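Putative cytochrome P450 154A1 (Streptomyces coelicolor, PDB 1ODO) is a putative cytochrome P450, a mostly helical protein that holds a protoporphyrin IX group containing iron and here also binds 4-phenyl-1H-imidazole. Local coordinates at residues A79-V84 with G173-T178; V126-E131 with R141-Y146. All coordinates share one frame; numbering follows the deposited sequence.

Overall arrangement
The two contacts lie in the predominantly helical cytochrome P450 fold, in a single chain. Their centres are about 29 Å apart; their nearest atoms are about 8 Å apart, and they do not touch. Along the chain they are nested: helices 108-131 and 140-145 of contact 2 both fall between the short helix 80-83 and helix 161-175, which form contact 1. Contact 1 is buried, its centre about 13 Å from the centre of the chain, and lines the pocket of 4-phenyl-1H-imidazole beside the heme. Contact 2 has its centre about 21 Å from the same point and joins neighbouring helices. One contact thus shapes the ligand pocket, while the other is packing nearer the surface.

Contact 1. Residues A79-V84 with G173-T178; sequences ALWVAV and GVFDTT. With PIM (4-phenyl-1H-imidazole), chain C.
Trp81 meets Val174 and Phe175 at the wall of the 4-phenyl-1H-imidazole pocket of this cytochrome P450. Its ring joins the short helix 80-83 to helix 161-175. From CB the side chain turns so that CG lies anti to the carbonyl carbon (chi1 -74°). The five-membered ring then presents NE1 to Val174. Trp81 NE1 donates a hydrogen bond to Val174 O at 3.2 Å, with an N-H...O angle of 157°. The oxygen lies close to the indole plane, but the donor is tilted from the carbonyl plane. CE2, next in the ring, also lies near this oxygen. Val174 CG1 sits beside NE1.

Farther out, CZ2 and CH2 point into one face of Phe175. This is a T-shaped pair with the planes at 88°, and Trp81 CH2 comes to 3.6 Å from Phe175 CE2. CE3 and CZ3 lie against the ligand's phenyl group, which sits over one indole face, toward the rim. The closest pair there is Trp81 CZ3 and ligand C10, at 3.6 Å. Phe175 reaches the same phenyl group obliquely through CZ.

Leu80 adds a smaller apolar touch on Val174, and helix 181-204 packs on both. A water links the two partners of the main bond: it donates to Val174 O at 2.6 Å and accepts a weak bond from Trp81 NE1.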
loop_
_atom_site.group_PDB
_atom_site.type_symbol
_atom_site.label_atom_id
_atom_site.label_comp_id
_atom_site.label_asym_id
_atom_site.label_seq_id
_atom_site.Cartn_x
_atom_site.Cartn_y
_atom_site.Cartn_z
ATOM N N ALA A 79 -10.802 -12.898 1.924
ATOM C CA ALA A 79 -10.083 -14.036 2.489
ATOM C C ALA A 79 -8.586 -14.092 2.190
ATOM O O ALA A 79 -7.792 -14.445 3.061
ATOM C CB ALA A 79 -10.747 -15.340 2.039
ATOM N N LEU A 80 -8.198 -13.747 0.966
ATOM C CA LEU A 80 -6.785 -13.780 0.592
ATOM C C LEU A 80 -5.887 -12.941 1.503
ATOM O O LEU A 80 -4.724 -13.279 1.724
ATOM C CB LEU A 80 -6.605 -13.321 -0.856
ATOM C CG LEU A 80 -5.178 -13.431 -1.404
ATOM C CD1 LEU A 80 -4.758 -14.899 -1.448
ATOM C CD2 LEU A 80 -5.105 -12.817 -2.796
ATOM N N TRP A 81 -6.426 -11.851 2.034
ATOM C CA TRP A 81 -5.647 -10.986 2.913
ATOM C C TRP A 81 -5.243 -11.652 4.223
ATOM O O TRP A 81 -4.261 -11.248 4.849
ATOM C CB TRP A 81 -6.423 -9.702 3.230
ATOM C CG TRP A 81 -6.474 -8.737 2.090
ATOM C CD1 TRP A 81 -7.294 -8.792 1.000
ATOM C CD2 TRP A 81 -5.631 -7.594 1.903
ATOM N NE1 TRP A 81 -7.013 -7.753 0.143
ATOM C CE2 TRP A 81 -5.996 -7.003 0.673
ATOM C CE3 TRP A 81 -4.601 -7.013 2.656
ATOM C CZ2 TRP A 81 -5.366 -5.857 0.177
ATOM C CZ3 TRP A 81 -3.974 -5.875 2.164
ATOM C CH2 TRP A 81 -4.360 -5.309 0.931
ATOM N N VAL A 82 -5.992 -12.672 4.632
ATOM C CA VAL A 82 -5.691 -13.367 5.880
ATOM C C VAL A 82 -5.410 -14.857 5.712
ATOM O O VAL A 82 -5.013 -15.519 6.668
ATOM C CB VAL A 82 -6.862 -13.212 6.889
ATOM C CG1 VAL A 82 -7.174 -11.734 7.105
ATOM C CG2 VAL A 82 -8.099 -13.949 6.380
ATOM N N ALA A 83 -5.598 -15.377 4.503
ATOM C CA ALA A 83 -5.367 -16.794 4.249
ATOM C C ALA A 83 -3.983 -17.159 3.719
ATOM O O ALA A 83 -3.589 -18.327 3.779
ATOM C CB ALA A 83 -6.448 -17.334 3.303
ATOM N N VAL A 84 -3.248 -16.180 3.199
ATOM C CA VAL A 84 -1.913 -16.457 2.677
ATOM C C VAL A 84 -1.004 -16.903 3.813
ATOM O O VAL A 84 -1.295 -16.667 4.982
ATOM C CB VAL A 84 -1.264 -15.212 2.013
ATOM C CG1 VAL A 84 -1.973 -14.877 0.701
ATOM C CG2 VAL A 84 -1.315 -14.025 2.967
ATOM N N GLY A 173 -7.310 -6.603 -8.896
ATOM C CA GLY A 173 -8.404 -7.354 -8.304
ATOM C C GLY A 173 -8.233 -7.583 -6.811
ATOM O O GLY A 173 -9.212 -7.612 -6.068
ATOM N N VAL A 174 -6.991 -7.757 -6.367
ATOM C CA VAL A 174 -6.720 -7.985 -4.950
ATOM C C VAL A 174 -7.214 -6.817 -4.096
ATOM O O VAL A 174 -7.648 -7.014 -2.957
ATOM C CB VAL A 174 -5.210 -8.211 -4.699
ATOM C CG1 VAL A 174 -4.925 -8.265 -3.200
ATOM C CG2 VAL A 174 -4.770 -9.517 -5.359
ATOM N N PHE A 175 -7.156 -5.608 -4.648
ATOM C CA PHE A 175 -7.606 -4.423 -3.921
ATOM C C PHE A 175 -9.035 -3.999 -4.257
ATOM O O PHE A 175 -9.556 -3.046 -3.677
ATOM C CB PHE A 175 -6.656 -3.247 -4.167
ATOM C CG PHE A 175 -5.319 -3.403 -3.499
ATOM C CD1 PHE A 175 -4.343 -4.227 -4.049
ATOM C CD2 PHE A 175 -5.046 -2.747 -2.304
ATOM C CE1 PHE A 175 -3.110 -4.395 -3.418
ATOM C CE2 PHE A 175 -3.819 -2.908 -1.664
ATOM C CZ PHE A 175 -2.849 -3.735 -2.224
ATOM N N ASP A 176 -9.669 -4.704 -5.190
ATOM C CA ASP A 176 -11.039 -4.381 -5.584
ATOM C C ASP A 176 -12.017 -4.942 -4.553
ATOM O O ASP A 176 -12.431 -6.097 -4.646
ATOM C CB ASP A 176 -11.349 -4.984 -6.952
ATOM C CG ASP A 176 -12.671 -4.505 -7.507
ATOM O OD1 ASP A 176 -13.518 -4.045 -6.711
ATOM O OD2 ASP A 176 -12.862 -4.597 -8.735
ATOM N N THR A 177 -12.399 -4.121 -3.582
ATOM C CA THR A 177 -13.323 -4.565 -2.547
ATOM C C THR A 177 -14.796 -4.587 -2.952
ATOM O O THR A 177 -15.668 -4.771 -2.100
ATOM C CB THR A 177 -13.148 -3.720 -1.262
ATOM O OG1 THR A 177 -13.226 -2.331 -1.585
ATOM C CG2 THR A 177 -11.786 -4.005 -0.622
ATOM N N THR A 178 -15.075 -4.402 -4.241
ATOM C CA THR A 178 -16.455 -4.418 -4.725
ATOM C C THR A 178 -16.785 -5.805 -5.292
ATOM O O THR A 178 -17.936 -6.099 -5.605
ATOM C CB THR A 178 -16.707 -3.358 -5.837
ATOM O OG1 THR A 178 -15.998 -3.724 -7.032
ATOM C CG2 THR A 178 -16.237 -1.978 -5.376
HETATM N N1 PIM C . 0.936 -3.633 -0.575
HETATM C C2 PIM C . 1.893 -2.709 -0.189
HETATM N N3 PIM C . 2.467 -3.140 0.819
HETATM C C4 PIM C . 1.970 -4.314 1.168
HETATM C C5 PIM C . 1.005 -4.647 0.306
HETATM C C6 PIM C . 0.126 -5.866 0.235
HETATM C C7 PIM C . -0.365 -6.277 -1.047
HETATM C C8 PIM C . -1.211 -7.448 -1.122
HETATM C C9 PIM C . -1.520 -8.143 0.073
HETATM C C10 PIM C . -1.027 -7.728 1.339
HETATM C C11 PIM C . -0.196 -6.569 1.378
HETATM O O HOH W 1 -9.345 -8.731 -1.968
#

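Contact 2. Residues V126-E131 with R141-Y146; sequences VDRLAE and RQELAY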
loop_
_atom_site.group_PDB
_atom_site.type_symbol
_atom_site.label_atom_id
_atom_site.label_comp_id
_atom_site.label_asym_id
_atom_site.label_seq_id
_atom_site.Cartn_x
_atom_site.Cartn_y
_atom_site.Cartn_z
ATOM N N VAL A 126 9.750 9.608 -17.988
ATOM C CA VAL A 126 9.509 11.036 -18.141
ATOM C C VAL A 126 9.867 11.459 -19.566
ATOM O O VAL A 126 9.172 12.280 -20.162
ATOM C CB VAL A 126 10.310 11.858 -17.104
ATOM C CG1 VAL A 126 10.115 13.352 -17.351
ATOM C CG2 VAL A 126 9.833 11.501 -15.701
ATOM N N ASP A 127 10.938 10.890 -20.119
ATOM C CA ASP A 127 11.345 11.229 -21.481
ATOM C C ASP A 127 10.201 10.881 -22.428
ATOM O O ASP A 127 9.889 11.638 -23.349
ATOM C CB ASP A 127 12.585 10.440 -21.911
ATOM C CG ASP A 127 13.855 10.938 -21.261
ATOM O OD1 ASP A 127 13.904 12.120 -20.868
ATOM O OD2 ASP A 127 14.812 10.145 -21.162
ATOM N N ARG A 128 9.580 9.726 -22.196
ATOM C CA ARG A 128 8.467 9.270 -23.022
ATOM C C ARG A 128 7.332 10.281 -22.994
ATOM O O ARG A 128 6.700 10.545 -24.015
ATOM C CB ARG A 128 7.954 7.919 -22.529
ATOM C CG ARG A 128 8.790 6.729 -22.959
ATOM C CD ARG A 128 8.342 5.484 -22.215
ATOM N NE ARG A 128 6.889 5.443 -22.055
ATOM C CZ ARG A 128 6.238 4.506 -21.372
ATOM N NH1 ARG A 128 6.910 3.526 -20.782
ATOM N NH2 ARG A 128 4.915 4.551 -21.274
ATOM N N LEU A 129 7.070 10.836 -21.817
ATOM C CA LEU A 129 6.009 11.821 -21.663
ATOM C C LEU A 129 6.310 13.020 -22.550
ATOM O O LEU A 129 5.415 13.595 -23.164
ATOM C CB LEU A 129 5.921 12.288 -20.208
ATOM C CG LEU A 129 5.444 11.282 -19.160
ATOM C CD1 LEU A 129 5.572 11.890 -17.769
ATOM C CD2 LEU A 129 4.003 10.895 -19.440
ATOM N N ALA A 130 7.586 13.387 -22.604
ATOM C CA ALA A 130 8.037 14.521 -23.406
ATOM C C ALA A 130 7.834 14.323 -24.903
ATOM O O ALA A 130 7.838 15.290 -25.663
ATOM C CB ALA A 130 9.504 14.803 -23.115
ATOM N N GLU A 131 7.660 13.075 -25.327
ATOM C CA GLU A 131 7.460 12.775 -26.742
ATOM C C GLU A 131 5.982 12.781 -27.120
ATOM O O GLU A 131 5.635 12.832 -28.301
ATOM C CB GLU A 131 8.068 11.413 -27.082
ATOM C CG GLU A 131 9.482 11.229 -26.567
ATOM C CD GLU A 131 10.062 9.872 -26.912
ATOM O OE1 GLU A 131 9.359 8.850 -26.726
ATOM O OE2 GLU A 131 11.230 9.826 -27.364
ATOM N N ARG A 141 -1.578 8.753 -14.295
ATOM C CA ARG A 141 -1.670 7.525 -13.521
ATOM C C ARG A 141 -1.218 6.348 -14.384
ATOM O O ARG A 141 -0.440 5.502 -13.942
ATOM C CB ARG A 141 -3.109 7.312 -13.028
ATOM C CG ARG A 141 -3.266 6.144 -12.055
ATOM C CD ARG A 141 -4.689 6.043 -11.506
ATOM N NE ARG A 141 -4.876 4.820 -10.726
ATOM C CZ ARG A 141 -4.517 4.671 -9.455
ATOM N NH1 ARG A 141 -3.955 5.673 -8.793
ATOM N NH2 ARG A 141 -4.694 3.503 -8.852
ATOM N N GLN A 142 -1.686 6.314 -15.629
ATOM C CA GLN A 142 -1.324 5.239 -16.545
ATOM C C GLN A 142 0.051 5.390 -17.198
ATOM O O GLN A 142 0.721 4.396 -17.470
ATOM C CB GLN A 142 -2.373 5.114 -17.655
ATOM C CG GLN A 142 -3.761 4.705 -17.184
ATOM C CD GLN A 142 -3.754 3.392 -16.427
ATOM O OE1 GLN A 142 -3.142 2.416 -16.861
ATOM N NE2 GLN A 142 -4.441 3.359 -15.290
ATOM N N GLU A 143 0.477 6.626 -17.446
ATOM C CA GLU A 143 1.770 6.858 -18.079
ATOM C C GLU A 143 2.991 6.996 -17.174
ATOM O O GLU A 143 4.123 6.951 -17.659
ATOM C CB GLU A 143 1.676 8.076 -19.005
ATOM C CG GLU A 143 0.615 7.929 -20.092
ATOM C CD GLU A 143 0.747 6.621 -20.855
ATOM O OE1 GLU A 143 1.862 6.319 -21.324
ATOM O OE2 GLU A 143 -0.263 5.893 -20.986
ATOM N N LEU A 144 2.778 7.158 -15.870
ATOM C CA LEU A 144 3.901 7.295 -14.945
ATOM C C LEU A 144 3.706 6.564 -13.620
ATOM O O LEU A 144 4.516 5.719 -13.243
ATOM C CB LEU A 144 4.184 8.777 -14.654
ATOM C CG LEU A 144 5.287 9.038 -13.617
ATOM C CD1 LEU A 144 6.614 8.488 -14.135
ATOM C CD2 LEU A 144 5.408 10.527 -13.331
ATOM N N ALA A 145 2.627 6.894 -12.919
ATOM C CA ALA A 145 2.326 6.280 -11.627
ATOM C C ALA A 145 2.303 4.748 -11.622
ATOM O O ALA A 145 2.867 4.122 -10.725
ATOM C CB ALA A 145 0.997 6.836 -11.087
ATOM N N TYR A 146 1.660 4.144 -12.616
ATOM C CA TYR A 146 1.584 2.688 -12.691
ATOM C C TYR A 146 2.849 1.991 -13.204
ATOM O O TYR A 146 3.350 1.063 -12.571
ATOM C CB TYR A 146 0.391 2.258 -13.558
ATOM C CG TYR A 146 -0.873 1.937 -12.778
ATOM C CD1 TYR A 146 -2.074 2.599 -13.048
ATOM C CD2 TYR A 146 -0.872 0.954 -11.787
ATOM C CE1 TYR A 146 -3.244 2.290 -12.350
ATOM C CE2 TYR A 146 -2.036 0.637 -11.084
ATOM C CZ TYR A 146 -3.216 1.307 -11.369
ATOM O OH TYR A 146 -4.363 1.002 -10.668
#
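Arg128 and Glu143 both start with CG anti to the carbonyl carbon, then bend toward each other. The arginine chain is extended at chi2 and folds at chi3 (39°). The glutamate folds sooner, at chi2 (-51°). These bends bring the charged ends together between two neighbouring helices of the cytochrome P450 fold, 108-131 and 140-145. The helices are joined by a short link that includes strand 138-139.

The salt bridge is long. Arg128 NH2 stands 3.5 Å from Glu143 OE1. At this length it is a charge contact, with no hydrogen bond between the two groups. The carboxylate oxygen lies at the guanidinium edge, near its plane. The two flat groups are turned 62° apart, and the side chains cross at about a right angle. Arg128 is exposed, so the pair belongs to the outer side of the contact.

Leu129 packs on the same glutamate closer to the backbone. Its CD2 methyl lies 3.7 Å from Glu143 CB. Glu143 therefore plays two parts: its first carbon rests on a leucine and its carboxylate faces an arginine. The nearest backbones are at this level too, with Leu129 CA and Glu143 CA 7.4 Å apart. Val138 touches both Leu129 and Glu143, while Leu371 of helix 357-374 packs on Leu129 and Leu144.

Helix 140-145 has a wider pi-type turn here, in which Tyr146 N bonds to Arg141 O at 2.8 Å. Away from the interface, Arg141 has a salt bridge to Asp252 through NH1. Its other terminal nitrogen, NH2, donates to Tyr146 OH at 3.1 Å, with the hydroxyl tilted out of the guanidinium plane.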